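Local coordinates for protein NEQ263 (Nanoarchaeum equitans Kin4-M, PDB 5BN3) that forms, together with its partner NeqA, the catalytic core complex of an archaeal ATP synthase and probably binds adenine nucleotides, at residues 111-116 with 149-154; 119-124 with 342-347; 134-139 with 279-284; 313-318 with 386-391; 349-354 with 374-379. One frame throughout, in Å; residues are numbered along the deposited sequence.

Interaction 1. Residues 111-116 with 149-154; sequences LYTGIS and RNVAKD
Val-151 presses its CG1 methyl against three consecutive residues of the loop. Val-151 CG1 lies 3.4 Å from Tyr-112 O. The methyl CG2 of Thr-113 is 3.8 Å from that Val-151 CG1, and Leu-111 CB touches it more loosely. The CG1 branch sits anti to its own carbonyl carbon (chi1 -54°), and Thr-113 lies alongside, pointing the same way; a compact branched side chain suits the place, since one methyl meets a backbone O as well as two carbons. Asn-150 adds a polar neighbour. Its ND2 stands 3.1 Å from Thr-113 O, but the angle is too poor for a hydrogen bond, and the amide donates instead to Gln-146 O, one turn back in its own helix.

Behind this layer the loop is shaped by Thr-113 OG1, which accepts from Ile-115 N at 3.0 Å in an ST turn and also pairs with Asp-119 OD1. Gly-114 fits the turn because, at its positive phi, a side chain would jam against the carbonyl O of Thr-113. An alanine at Thr-113 would probably leave Ile-115 N and Asp-119 without this mate and open a gap beside Val-151 CG1.

The loop thus lies between strand 110-111, which pairs with Leu-124, and helix 116-119. Ile-115 packs on helix 140-151 at Leu-143 and Ile-147, while Val-151 also rests on Leu-222 of strand 220-226.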
# COMPACT_ATOMS: atom_id res chain seq x y z
N LEU B 111 -22.06 -36.34 5.91
CA LEU B 111 -21.90 -36.98 4.61
C LEU B 111 -20.47 -37.49 4.51
O LEU B 111 -19.53 -36.70 4.35
CB LEU B 111 -22.17 -35.99 3.47
CG LEU B 111 -23.60 -35.48 3.26
CD1 LEU B 111 -23.61 -34.34 2.26
CD2 LEU B 111 -24.50 -36.60 2.78
N TYR B 112 -20.28 -38.81 4.60
CA TYR B 112 -18.94 -39.36 4.56
C TYR B 112 -18.32 -39.34 3.16
O TYR B 112 -18.89 -39.84 2.20
CB TYR B 112 -18.90 -40.77 5.17
CG TYR B 112 -18.95 -40.72 6.68
CD1 TYR B 112 -17.81 -40.43 7.41
CD2 TYR B 112 -20.14 -40.92 7.36
CE1 TYR B 112 -17.85 -40.36 8.78
CE2 TYR B 112 -20.18 -40.86 8.74
CZ TYR B 112 -19.03 -40.58 9.43
OH TYR B 112 -19.05 -40.52 10.80
N THR B 113 -17.14 -38.73 3.08
CA THR B 113 -16.44 -38.56 1.81
C THR B 113 -15.51 -39.73 1.53
O THR B 113 -15.15 -39.98 0.38
CB THR B 113 -15.61 -37.26 1.81
OG1 THR B 113 -14.54 -37.36 2.76
CG2 THR B 113 -16.49 -36.07 2.16
N GLY B 114 -15.11 -40.43 2.59
CA GLY B 114 -14.15 -41.51 2.46
C GLY B 114 -12.72 -40.99 2.50
O GLY B 114 -11.77 -41.76 2.36
N ILE B 115 -12.59 -39.69 2.70
CA ILE B 115 -11.29 -39.03 2.77
C ILE B 115 -10.95 -38.72 4.23
O ILE B 115 -11.63 -37.92 4.87
CB ILE B 115 -11.30 -37.73 1.93
CG1 ILE B 115 -11.71 -38.04 0.49
CG2 ILE B 115 -9.95 -37.05 1.97
CD1 ILE B 115 -12.11 -36.81 -0.32
N SER B 116 -9.89 -39.35 4.74
CA SER B 116 -9.54 -39.25 6.16
C SER B 116 -9.29 -37.82 6.63
O SER B 116 -9.77 -37.43 7.70
CB SER B 116 -8.31 -40.10 6.45
OG SER B 116 -8.53 -41.45 6.11
N ARG B 149 -18.04 -38.00 -5.90
CA ARG B 149 -18.16 -39.43 -6.20
C ARG B 149 -18.74 -40.22 -5.03
O ARG B 149 -19.46 -41.20 -5.23
CB ARG B 149 -16.79 -40.00 -6.58
CG ARG B 149 -16.82 -41.42 -7.13
CD ARG B 149 -15.46 -42.10 -7.01
NE ARG B 149 -14.37 -41.25 -7.51
CZ ARG B 149 -13.14 -41.25 -7.00
NH1 ARG B 149 -12.84 -42.04 -5.99
NH2 ARG B 149 -12.22 -40.44 -7.51
N ASN B 150 -18.46 -39.77 -3.81
CA ASN B 150 -18.81 -40.54 -2.62
C ASN B 150 -20.02 -40.04 -1.82
O ASN B 150 -20.66 -40.82 -1.11
CB ASN B 150 -17.60 -40.69 -1.70
CG ASN B 150 -16.50 -41.54 -2.32
OD1 ASN B 150 -16.68 -42.75 -2.52
ND2 ASN B 150 -15.36 -40.93 -2.61
N VAL B 151 -20.34 -38.75 -1.92
CA VAL B 151 -21.43 -38.18 -1.13
C VAL B 151 -22.71 -37.94 -1.94
O VAL B 151 -23.73 -37.53 -1.39
CB VAL B 151 -21.02 -36.86 -0.44
CG1 VAL B 151 -19.76 -37.06 0.39
CG2 VAL B 151 -20.81 -35.75 -1.46
N ALA B 152 -22.65 -38.21 -3.24
CA ALA B 152 -23.78 -37.94 -4.13
C ALA B 152 -24.21 -39.15 -4.96
O ALA B 152 -24.71 -38.99 -6.07
CB ALA B 152 -23.47 -36.77 -5.03
N LYS B 153 -24.01 -40.35 -4.42
CA LYS B 153 -24.43 -41.58 -5.09
C LYS B 153 -25.94 -41.66 -5.22
O LYS B 153 -26.47 -42.36 -6.09
CB LYS B 153 -23.91 -42.79 -4.30
CG LYS B 153 -22.41 -42.99 -4.40
CD LYS B 153 -21.88 -43.97 -3.35
CE LYS B 153 -20.41 -44.28 -3.60
NZ LYS B 153 -19.76 -44.99 -2.46
N ASP B 154 -26.64 -40.93 -4.36
CA ASP B 154 -28.09 -40.96 -4.29
C ASP B 154 -28.70 -39.61 -4.62
O ASP B 154 -29.92 -39.44 -4.58
CB ASP B 154 -28.50 -41.35 -2.87
CG ASP B 154 -27.70 -40.59 -1.82
OD1 ASP B 154 -26.46 -40.52 -1.95
OD2 ASP B 154 -28.31 -40.07 -0.86

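Interaction 2. Residues 119-124 with 342-347; sequences DVAHPL and ILIKSY
The imidazole of His-122 carries Ala-121 CB over the centre of one face, 3.8 Å above the plane. Ile-344 approaches the same ring obliquely, its CD1 methyl 4.0 Å from His-122 NE2. NE2 pairs with Leu-320 O and ND1 with a glycerol, probably from the crystallisation liquor; both ring nitrogens have polar partners, and the NE2-CE1 side of the ring still packs on the Ile-344 methyl.

Ala-121 sits at the middle of the contact: its CB is 3.6 Å from Ile-344 CD1 and 4.1 Å from Leu-343 CD2, and a bare methyl lets the loop come close to the helix. Next to it, Val-120 reaches across with CG1, anti to the backbone N (chi1 178°), and meets Leu-343 CD2 at 4.0 Å. Phe-383 touches both of these side chains.

Arg-412 of the neighbouring NeqA subunit packs on His-122 and Ile-344. Between side chains, His-122 is about 9 Å from Arg-326, an ADP-binding residue. This is an apolar joint between the nucleotide-binding domain and the helical C-terminal domain, beside a nucleotide site at the subunit interface.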
# COMPACT_ATOMS: atom_id res chain seq x y z
N ASP B 119 -12.99 -36.44 6.82
CA ASP B 119 -14.00 -37.11 7.65
C ASP B 119 -13.78 -37.06 9.17
O ASP B 119 -14.74 -36.91 9.92
CB ASP B 119 -14.17 -38.57 7.20
CG ASP B 119 -14.84 -38.69 5.85
OD1 ASP B 119 -15.46 -37.70 5.39
OD2 ASP B 119 -14.77 -39.78 5.25
N VAL B 120 -12.54 -37.20 9.61
CA VAL B 120 -12.26 -37.24 11.05
C VAL B 120 -12.42 -35.87 11.72
O VAL B 120 -13.28 -35.70 12.58
CB VAL B 120 -10.84 -37.78 11.34
CG1 VAL B 120 -10.57 -37.76 12.83
CG2 VAL B 120 -10.71 -39.20 10.81
N ALA B 121 -11.62 -34.90 11.30
CA ALA B 121 -11.59 -33.61 11.99
C ALA B 121 -12.50 -32.55 11.37
O ALA B 121 -12.97 -31.66 12.07
CB ALA B 121 -10.17 -33.09 12.06
N HIS B 122 -12.77 -32.65 10.07
CA HIS B 122 -13.55 -31.61 9.40
C HIS B 122 -14.68 -32.15 8.53
O HIS B 122 -14.77 -31.80 7.35
CB HIS B 122 -12.63 -30.74 8.54
CG HIS B 122 -11.36 -30.34 9.22
ND1 HIS B 122 -11.33 -29.51 10.32
CD2 HIS B 122 -10.06 -30.64 8.95
CE1 HIS B 122 -10.08 -29.33 10.70
NE2 HIS B 122 -9.29 -30.00 9.88
N PRO B 123 -15.56 -33.00 9.10
CA PRO B 123 -16.55 -33.66 8.24
C PRO B 123 -17.57 -32.70 7.63
O PRO B 123 -17.94 -31.70 8.25
CB PRO B 123 -17.25 -34.63 9.19
CG PRO B 123 -17.09 -34.03 10.54
CD PRO B 123 -15.74 -33.36 10.51
N LEU B 124 -18.00 -33.02 6.41
CA LEU B 124 -19.05 -32.29 5.72
C LEU B 124 -20.42 -32.81 6.16
O LEU B 124 -20.63 -34.02 6.24
CB LEU B 124 -18.89 -32.48 4.20
CG LEU B 124 -20.06 -32.18 3.27
CD1 LEU B 124 -20.37 -30.70 3.23
CD2 LEU B 124 -19.78 -32.68 1.86
N ILE B 342 -7.85 -35.34 19.42
CA ILE B 342 -6.52 -35.91 19.57
C ILE B 342 -5.68 -35.70 18.31
O ILE B 342 -4.48 -35.45 18.39
CB ILE B 342 -6.60 -37.42 19.96
CG1 ILE B 342 -5.82 -37.70 21.25
CG2 ILE B 342 -6.10 -38.32 18.83
CD1 ILE B 342 -4.31 -37.74 21.05
N LEU B 343 -6.31 -35.77 17.14
CA LEU B 343 -5.60 -35.60 15.88
C LEU B 343 -5.14 -34.15 15.72
O LEU B 343 -3.97 -33.89 15.43
CB LEU B 343 -6.49 -36.00 14.70
CG LEU B 343 -6.00 -35.60 13.31
CD1 LEU B 343 -4.75 -36.38 12.93
CD2 LEU B 343 -7.09 -35.77 12.27
N ILE B 344 -6.07 -33.22 15.90
CA ILE B 344 -5.79 -31.81 15.71
C ILE B 344 -4.75 -31.28 16.70
O ILE B 344 -3.78 -30.62 16.30
CB ILE B 344 -7.08 -30.97 15.83
CG1 ILE B 344 -8.03 -31.28 14.67
CG2 ILE B 344 -6.76 -29.49 15.85
CD1 ILE B 344 -7.42 -31.05 13.30
N LYS B 345 -4.94 -31.58 17.98
CA LYS B 345 -4.05 -31.07 19.02
C LYS B 345 -2.64 -31.65 18.94
O LYS B 345 -1.66 -30.93 19.14
CB LYS B 345 -4.66 -31.31 20.41
CG LYS B 345 -6.00 -30.61 20.65
CD LYS B 345 -5.85 -29.40 21.56
CE LYS B 345 -7.14 -28.58 21.61
NZ LYS B 345 -8.31 -29.34 22.13
N SER B 346 -2.53 -32.94 18.63
CA SER B 346 -1.23 -33.59 18.55
C SER B 346 -0.46 -33.19 17.29
O SER B 346 0.76 -33.07 17.31
CB SER B 346 -1.38 -35.11 18.60
OG SER B 346 -2.10 -35.51 19.76
N TYR B 347 -1.18 -33.00 16.18
CA TYR B 347 -0.57 -32.56 14.93
C TYR B 347 -0.01 -31.15 15.10
O TYR B 347 1.10 -30.86 14.66
CB TYR B 347 -1.60 -32.60 13.79
CG TYR B 347 -1.03 -32.28 12.42
CD1 TYR B 347 0.00 -33.03 11.88
CD2 TYR B 347 -1.54 -31.23 11.67
CE1 TYR B 347 0.52 -32.74 10.64
CE2 TYR B 347 -1.03 -30.93 10.42
CZ TYR B 347 0.00 -31.69 9.91
OH TYR B 347 0.52 -31.41 8.67

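Interaction 3. Residues 134-139 with 279-284; sequences SPPGLP and MLTMPG
Ser-134 and Thr-281 form a parallel bridge at the ends of two neighbouring strands, 131-134 and 273-281. The bridge belongs to the parallel core of the nucleotide-binding domain's sheet, at the mouth of the loop to helix 140-151, the position of the P-loop in nucleotide-binding relatives, although the usual lysine-threonine signature is absent. Ser-134 N donates to Leu-280 O at 3.0 Å, and Ser-134 O accepts from Met-282 N at 2.7 Å, so one residue spans the two that flank Thr-281, as parallel pairing demands. Thr-281 CA adds a CH···O contact to the same Ser-134 O.

Beyond the bridge a type II turn runs from Pro-135 to Leu-138. Pro-136 fits the second position (i+1) and Gly-137 the third (i+2), where phi is positive and a side chain would strike the preceding carbonyl. Ser-134 OG, held anti to the backbone N (chi1 176°), donates at 2.7 Å to Pro-135 O, the carbonyl that also takes the weak bond from Leu-138 N closing the turn.

Among the side chains, Pro-136 places CG 3.7 Å from Thr-281 CG2, and the same CG is 3.3 Å from Pro-283 O. Thr-281 keeps its hydroxyl for Asp-227. Tyr-423 and Arg-396 of the adjoining NeqA subunit pack on Pro-136 and Thr-281, placing the loop at an interface. Met-282 bends at its thioether (chi3 -77°), which turns its CE methyl back to lie 3.9 Å from Pro-135 CD.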
# COMPACT_ATOMS: atom_id res chain seq x y z
N SER B 134 -7.78 -23.01 -2.79
CA SER B 134 -6.56 -23.59 -3.35
C SER B 134 -5.59 -22.56 -3.90
O SER B 134 -6.00 -21.56 -4.49
CB SER B 134 -6.90 -24.61 -4.44
OG SER B 134 -5.73 -25.12 -5.05
N PRO B 135 -4.29 -22.79 -3.68
CA PRO B 135 -3.25 -22.05 -4.41
C PRO B 135 -3.38 -22.41 -5.89
O PRO B 135 -3.90 -23.48 -6.20
CB PRO B 135 -1.95 -22.64 -3.86
CG PRO B 135 -2.31 -23.25 -2.54
CD PRO B 135 -3.72 -23.73 -2.70
N PRO B 136 -2.93 -21.52 -6.79
CA PRO B 136 -2.94 -21.87 -8.21
C PRO B 136 -2.15 -23.15 -8.47
O PRO B 136 -1.09 -23.34 -7.86
CB PRO B 136 -2.23 -20.69 -8.86
CG PRO B 136 -2.49 -19.54 -7.95
CD PRO B 136 -2.49 -20.13 -6.56
N GLY B 137 -2.66 -24.03 -9.33
CA GLY B 137 -1.94 -25.23 -9.71
C GLY B 137 -2.22 -26.50 -8.93
O GLY B 137 -1.90 -27.59 -9.39
N LEU B 138 -2.81 -26.36 -7.75
CA LEU B 138 -3.05 -27.51 -6.88
C LEU B 138 -4.32 -28.27 -7.28
O LEU B 138 -5.25 -27.68 -7.84
CB LEU B 138 -3.08 -27.08 -5.41
CG LEU B 138 -1.73 -27.23 -4.69
CD1 LEU B 138 -0.66 -26.36 -5.32
CD2 LEU B 138 -1.85 -26.92 -3.20
N PRO B 139 -4.37 -29.59 -7.01
CA PRO B 139 -5.46 -30.44 -7.50
C PRO B 139 -6.80 -30.25 -6.78
O PRO B 139 -7.35 -31.21 -6.23
CB PRO B 139 -4.94 -31.86 -7.24
CG PRO B 139 -4.03 -31.70 -6.07
CD PRO B 139 -3.36 -30.37 -6.27
N MET B 279 -15.74 -23.45 -4.95
CA MET B 279 -14.30 -23.61 -5.05
C MET B 279 -13.68 -22.32 -5.56
O MET B 279 -14.23 -21.67 -6.45
CB MET B 279 -13.96 -24.75 -6.01
CG MET B 279 -14.39 -26.13 -5.52
SD MET B 279 -14.16 -27.36 -6.81
CE MET B 279 -15.68 -27.16 -7.72
N LEU B 280 -12.54 -21.95 -4.99
CA LEU B 280 -11.84 -20.76 -5.45
C LEU B 280 -10.32 -20.89 -5.40
O LEU B 280 -9.77 -21.64 -4.59
CB LEU B 280 -12.29 -19.51 -4.68
CG LEU B 280 -12.14 -19.43 -3.16
CD1 LEU B 280 -10.77 -18.89 -2.77
CD2 LEU B 280 -13.23 -18.57 -2.56
N THR B 281 -9.66 -20.17 -6.30
CA THR B 281 -8.21 -20.06 -6.29
C THR B 281 -7.86 -18.84 -5.46
O THR B 281 -8.39 -17.75 -5.70
CB THR B 281 -7.66 -19.89 -7.72
OG1 THR B 281 -8.00 -21.04 -8.50
CG2 THR B 281 -6.15 -19.74 -7.69
N MET B 282 -6.99 -19.01 -4.47
CA MET B 282 -6.48 -17.88 -3.70
C MET B 282 -5.36 -17.25 -4.52
O MET B 282 -4.27 -17.82 -4.60
CB MET B 282 -5.92 -18.35 -2.35
CG MET B 282 -6.92 -19.07 -1.47
SD MET B 282 -6.24 -19.55 0.14
CE MET B 282 -5.26 -20.99 -0.32
N PRO B 283 -5.62 -16.07 -5.12
CA PRO B 283 -4.73 -15.42 -6.09
C PRO B 283 -3.23 -15.65 -5.86
O PRO B 283 -2.70 -16.60 -6.43
CB PRO B 283 -5.11 -13.94 -5.97
CG PRO B 283 -6.60 -14.01 -5.72
CD PRO B 283 -6.79 -15.22 -4.81
N GLY B 284 -2.56 -14.86 -5.03
CA GLY B 284 -1.13 -15.07 -4.77
C GLY B 284 -0.87 -16.11 -3.69
O GLY B 284 0.07 -15.96 -2.90

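Interaction 4. Residues 313-318 with 386-391; sequences NIYPPI and QDYYEY
Gln-386 donates its backbone N to Tyr-315 O at 2.8 Å, in the carbonyl plane. Gln-386 O lies 3.4 Å from CD1 at the edge of the Tyr-315 ring, which is set beside it by a CG anti to the backbone N (chi1 174°). Gln-386 NE2 donates to Gly-114 O and Glu-390 O, and OE1 accepts from Ser-116 N. Asp-387 begins a type I turn, and its OD1 accepts from Tyr-389 N at 2.6 Å, an Asx turn that suits a short acidic side chain. This turn links helices 367-384 and 394-408 of the C-terminal domain and meets the cis-proline loop of the nucleotide-binding domain, where Pro-316 CB sits over the centre of the Tyr-315 ring.

Tyr-388 crosses Tyr-315 obliquely: its CD1 is 3.5 Å from Tyr-315 OH, which lies near its ring plane. The polar partner of that hydroxyl is Gln-146 OE1; a leucine at Tyr-315 would probably leave Gln-146 without it and a gap beside Tyr-388. Glu-390 OE1 accepts from Asp-387 N.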
# COMPACT_ATOMS: atom_id res chain seq x y z
N ASN B 313 4.63 -34.38 -2.39
CA ASN B 313 3.87 -35.41 -3.10
C ASN B 313 2.75 -36.00 -2.25
O ASN B 313 2.50 -37.21 -2.28
CB ASN B 313 4.80 -36.51 -3.63
CG ASN B 313 4.18 -37.31 -4.77
OD1 ASN B 313 3.40 -36.78 -5.56
ND2 ASN B 313 4.53 -38.58 -4.85
N ILE B 314 2.07 -35.15 -1.49
CA ILE B 314 0.92 -35.58 -0.70
C ILE B 314 -0.38 -35.16 -1.38
O ILE B 314 -0.65 -33.97 -1.53
CB ILE B 314 0.94 -34.97 0.72
CG1 ILE B 314 2.25 -35.30 1.45
CG2 ILE B 314 -0.26 -35.46 1.53
CD1 ILE B 314 2.49 -36.78 1.65
N TYR B 315 -1.16 -36.15 -1.81
CA TYR B 315 -2.55 -35.91 -2.20
C TYR B 315 -3.46 -36.67 -1.23
O TYR B 315 -3.20 -37.82 -0.90
CB TYR B 315 -2.85 -36.35 -3.64
CG TYR B 315 -4.33 -36.23 -3.98
CD1 TYR B 315 -5.20 -37.29 -3.76
CD2 TYR B 315 -4.85 -35.05 -4.49
CE1 TYR B 315 -6.55 -37.18 -4.04
CE2 TYR B 315 -6.20 -34.93 -4.78
CZ TYR B 315 -7.04 -36.00 -4.55
OH TYR B 315 -8.38 -35.89 -4.84
N PRO B 316 -4.54 -36.01 -0.77
CA PRO B 316 -4.86 -34.61 -1.06
C PRO B 316 -4.11 -33.67 -0.12
O PRO B 316 -3.99 -33.97 1.07
CB PRO B 316 -6.36 -34.54 -0.79
CG PRO B 316 -6.61 -35.59 0.24
CD PRO B 316 -5.63 -36.70 -0.04
N PRO B 317 -3.61 -32.55 -0.64
CA PRO B 317 -2.74 -31.66 0.13
C PRO B 317 -3.52 -30.74 1.07
O PRO B 317 -3.36 -29.52 1.01
CB PRO B 317 -2.04 -30.83 -0.95
CG PRO B 317 -3.07 -30.74 -2.04
CD PRO B 317 -3.83 -32.05 -2.02
N ILE B 318 -4.31 -31.33 1.96
CA ILE B 318 -5.15 -30.57 2.88
C ILE B 318 -4.42 -30.14 4.15
O ILE B 318 -3.89 -30.97 4.89
CB ILE B 318 -6.42 -31.37 3.26
CG1 ILE B 318 -7.32 -31.53 2.04
CG2 ILE B 318 -7.17 -30.68 4.38
CD1 ILE B 318 -8.59 -32.32 2.31
N GLN B 386 -3.45 -40.23 0.53
CA GLN B 386 -4.50 -41.19 0.19
C GLN B 386 -4.75 -41.13 -1.31
O GLN B 386 -4.71 -40.06 -1.91
CB GLN B 386 -5.77 -40.84 0.97
CG GLN B 386 -7.01 -41.63 0.58
CD GLN B 386 -8.24 -41.20 1.34
OE1 GLN B 386 -8.15 -40.59 2.41
NE2 GLN B 386 -9.41 -41.52 0.80
N ASP B 387 -5.01 -42.28 -1.93
CA ASP B 387 -5.22 -42.33 -3.37
C ASP B 387 -6.53 -41.66 -3.80
O ASP B 387 -7.51 -41.65 -3.06
CB ASP B 387 -5.18 -43.77 -3.89
CG ASP B 387 -5.13 -43.84 -5.40
OD1 ASP B 387 -6.20 -43.89 -6.03
OD2 ASP B 387 -4.01 -43.84 -5.96
N TYR B 388 -6.52 -41.11 -5.01
CA TYR B 388 -7.69 -40.46 -5.60
C TYR B 388 -8.87 -41.43 -5.74
O TYR B 388 -10.03 -41.02 -5.74
CB TYR B 388 -7.30 -39.88 -6.96
CG TYR B 388 -8.43 -39.29 -7.77
CD1 TYR B 388 -9.22 -38.27 -7.27
CD2 TYR B 388 -8.69 -39.74 -9.06
CE1 TYR B 388 -10.24 -37.72 -8.02
CE2 TYR B 388 -9.71 -39.20 -9.82
CZ TYR B 388 -10.48 -38.19 -9.29
OH TYR B 388 -11.50 -37.65 -10.04
N TYR B 389 -8.56 -42.72 -5.85
CA TYR B 389 -9.60 -43.74 -6.01
C TYR B 389 -9.79 -44.58 -4.75
O TYR B 389 -10.44 -45.62 -4.79
CB TYR B 389 -9.28 -44.64 -7.20
CG TYR B 389 -9.31 -43.91 -8.52
CD1 TYR B 389 -10.49 -43.38 -9.00
CD2 TYR B 389 -8.16 -43.75 -9.28
CE1 TYR B 389 -10.53 -42.71 -10.20
CE2 TYR B 389 -8.19 -43.08 -10.49
CZ TYR B 389 -9.38 -42.56 -10.94
OH TYR B 389 -9.43 -41.89 -12.14
N GLU B 390 -9.24 -44.11 -3.64
CA GLU B 390 -9.33 -44.83 -2.38
C GLU B 390 -10.45 -44.28 -1.49
O GLU B 390 -10.56 -43.07 -1.30
CB GLU B 390 -8.00 -44.77 -1.63
CG GLU B 390 -8.02 -45.45 -0.27
CD GLU B 390 -6.66 -45.47 0.40
OE1 GLU B 390 -5.71 -44.87 -0.15
OE2 GLU B 390 -6.54 -46.08 1.49
N TYR B 391 -11.27 -45.18 -0.97
CA TYR B 391 -12.31 -44.82 -0.01
C TYR B 391 -11.98 -45.42 1.35
O TYR B 391 -11.80 -46.63 1.48
CB TYR B 391 -13.69 -45.32 -0.48
CG TYR B 391 -14.83 -44.91 0.43
CD1 TYR B 391 -15.12 -45.63 1.58
CD2 TYR B 391 -15.61 -43.81 0.13
CE1 TYR B 391 -16.16 -45.25 2.41
CE2 TYR B 391 -16.65 -43.43 0.95
CZ TYR B 391 -16.92 -44.15 2.09
OH TYR B 391 -17.95 -43.76 2.90

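Interaction 5. Residues 349-354 with 374-379; sequences KGLEAR and KFAELV
Ala-376, which faces Gly-350, belongs to a helical turn tied by the bond from Val-379 N to Phe-375 O, 2.8 Å long; across from it Gly-350 O accepts from Arg-354 N at 2.9 Å. Ala-376 CB approaches Gly-350 CA to 4.0 Å. A beta carbon on Gly-350 would clash with that methyl, so the bare glycine is what permits this approach; the axes of segments 349-354 and 374-379 come within 8.2 Å, crossing at -111°.

Arg-354 lies beside this spot, its CG anti to the backbone N (chi1 180°) and its NE turned aside by a bend at chi3 (-69°). Its NH2 is 3.7 Å from Ala-376 O, too far for a bond, and Glu-377 N sits at the guanidinium's edge. Leu-351 CD2 lies 3.6 Å above one face, toward the rim. The charge is met by a salt bridge from NH1 to Glu-380, while Glu-377 pairs with Lys-381.

Tyr-410 of the NeqA subunit packs on Leu-351. Close glycine-alanine crossing of helices 334-356 and 367-384 joins two members of the helical C-terminal domain of A/V-type ATP synthase subunits.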
# COMPACT_ATOMS: atom_id res chain seq x y z
N LYS B 349 0.90 -29.66 17.94
CA LYS B 349 2.07 -29.74 18.81
C LYS B 349 3.26 -30.32 18.05
O LYS B 349 4.40 -29.92 18.27
CB LYS B 349 1.74 -30.57 20.05
CG LYS B 349 2.83 -30.56 21.12
CD LYS B 349 2.23 -30.56 22.52
CE LYS B 349 3.32 -30.58 23.59
NZ LYS B 349 4.27 -29.44 23.46
N GLY B 350 2.98 -31.26 17.15
CA GLY B 350 4.01 -31.84 16.31
C GLY B 350 4.63 -30.82 15.38
O GLY B 350 5.84 -30.86 15.12
N LEU B 351 3.81 -29.90 14.87
CA LEU B 351 4.30 -28.86 13.96
C LEU B 351 5.17 -27.83 14.67
O LEU B 351 6.14 -27.34 14.10
CB LEU B 351 3.12 -28.18 13.25
CG LEU B 351 2.37 -29.03 12.22
CD1 LEU B 351 1.25 -28.23 11.57
CD2 LEU B 351 3.33 -29.55 11.18
N GLU B 352 4.81 -27.50 15.91
CA GLU B 352 5.61 -26.61 16.73
C GLU B 352 6.97 -27.24 16.98
O GLU B 352 8.01 -26.59 16.87
CB GLU B 352 4.91 -26.33 18.07
CG GLU B 352 3.56 -25.65 17.95
CD GLU B 352 2.84 -25.56 19.28
OE1 GLU B 352 3.33 -26.15 20.26
OE2 GLU B 352 1.79 -24.89 19.35
N ALA B 353 6.97 -28.53 17.33
CA ALA B 353 8.20 -29.28 17.54
C ALA B 353 9.03 -29.34 16.27
O ALA B 353 10.26 -29.41 16.32
CB ALA B 353 7.89 -30.67 18.04
N ARG B 354 8.36 -29.34 15.12
CA ARG B 354 9.04 -29.34 13.83
C ARG B 354 9.74 -28.01 13.57
O ARG B 354 10.85 -27.98 13.03
CB ARG B 354 8.04 -29.64 12.70
CG ARG B 354 8.66 -29.66 11.32
CD ARG B 354 7.62 -29.89 10.23
NE ARG B 354 7.06 -31.24 10.26
CZ ARG B 354 6.06 -31.65 9.48
NH1 ARG B 354 5.50 -30.82 8.61
NH2 ARG B 354 5.62 -32.90 9.57
N LYS B 374 7.26 -36.96 15.39
CA LYS B 374 7.07 -38.15 14.58
C LYS B 374 5.60 -38.31 14.18
O LYS B 374 5.30 -38.75 13.07
CB LYS B 374 7.54 -39.39 15.35
CG LYS B 374 7.51 -40.68 14.54
CD LYS B 374 7.74 -41.88 15.43
CE LYS B 374 8.01 -43.14 14.62
NZ LYS B 374 8.20 -44.33 15.50
N PHE B 375 4.70 -37.96 15.10
CA PHE B 375 3.27 -38.05 14.85
C PHE B 375 2.86 -37.21 13.65
O PHE B 375 2.14 -37.67 12.77
CB PHE B 375 2.50 -37.59 16.09
CG PHE B 375 1.00 -37.64 15.93
CD1 PHE B 375 0.31 -38.84 16.07
CD2 PHE B 375 0.28 -36.49 15.66
CE1 PHE B 375 -1.06 -38.89 15.93
CE2 PHE B 375 -1.10 -36.53 15.51
CZ PHE B 375 -1.77 -37.73 15.65
N ALA B 376 3.34 -35.97 13.61
CA ALA B 376 3.04 -35.06 12.51
C ALA B 376 3.58 -35.58 11.19
O ALA B 376 2.96 -35.40 10.14
CB ALA B 376 3.58 -33.68 12.81
N GLU B 377 4.75 -36.21 11.23
CA GLU B 377 5.35 -36.80 10.03
C GLU B 377 4.49 -37.94 9.50
O GLU B 377 4.24 -38.04 8.30
CB GLU B 377 6.76 -37.30 10.33
CG GLU B 377 7.46 -37.91 9.12
CD GLU B 377 8.65 -38.77 9.49
OE1 GLU B 377 9.22 -38.57 10.59
OE2 GLU B 377 9.02 -39.66 8.69
N LEU B 378 4.03 -38.80 10.41
CA LEU B 378 3.23 -39.96 10.04
C LEU B 378 1.80 -39.59 9.63
O LEU B 378 1.20 -40.26 8.79
CB LEU B 378 3.20 -40.98 11.18
CG LEU B 378 4.52 -41.65 11.58
CD1 LEU B 378 4.35 -42.41 12.88
CD2 LEU B 378 4.97 -42.59 10.49
N VAL B 379 1.25 -38.54 10.25
CA VAL B 379 -0.07 -38.04 9.87
C VAL B 379 -0.08 -37.66 8.40
O VAL B 379 -0.99 -38.01 7.65
CB VAL B 379 -0.47 -36.83 10.74
CG1 VAL B 379 -1.54 -36.00 10.05
CG2 VAL B 379 -0.96 -37.29 12.10

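Interactions 1, 2 and 3 are buried, whereas 4 and 5 are partly exposed. Interaction 3 alone is sheet pairing, built on backbone bonds; interaction 2 is apolar, 1 mixes methyls with backbone carbonyls, 5 is a close helix crossing bordered by an arginine, and 4 combines one backbone bond with aromatic edges. Interactions 2 and 4 both join the nucleotide-binding domain to the C-terminal helices, from different loops. Interactions 2 and 5 share helix 334-356, and Phe-375 of the latter packs on Ser-346 of the former. Interaction 1 touches 2 through Leu-111 and Leu-124 and meets 4 through Arg-149 and Tyr-388, while Pro-139 links interaction 4 to interaction 3.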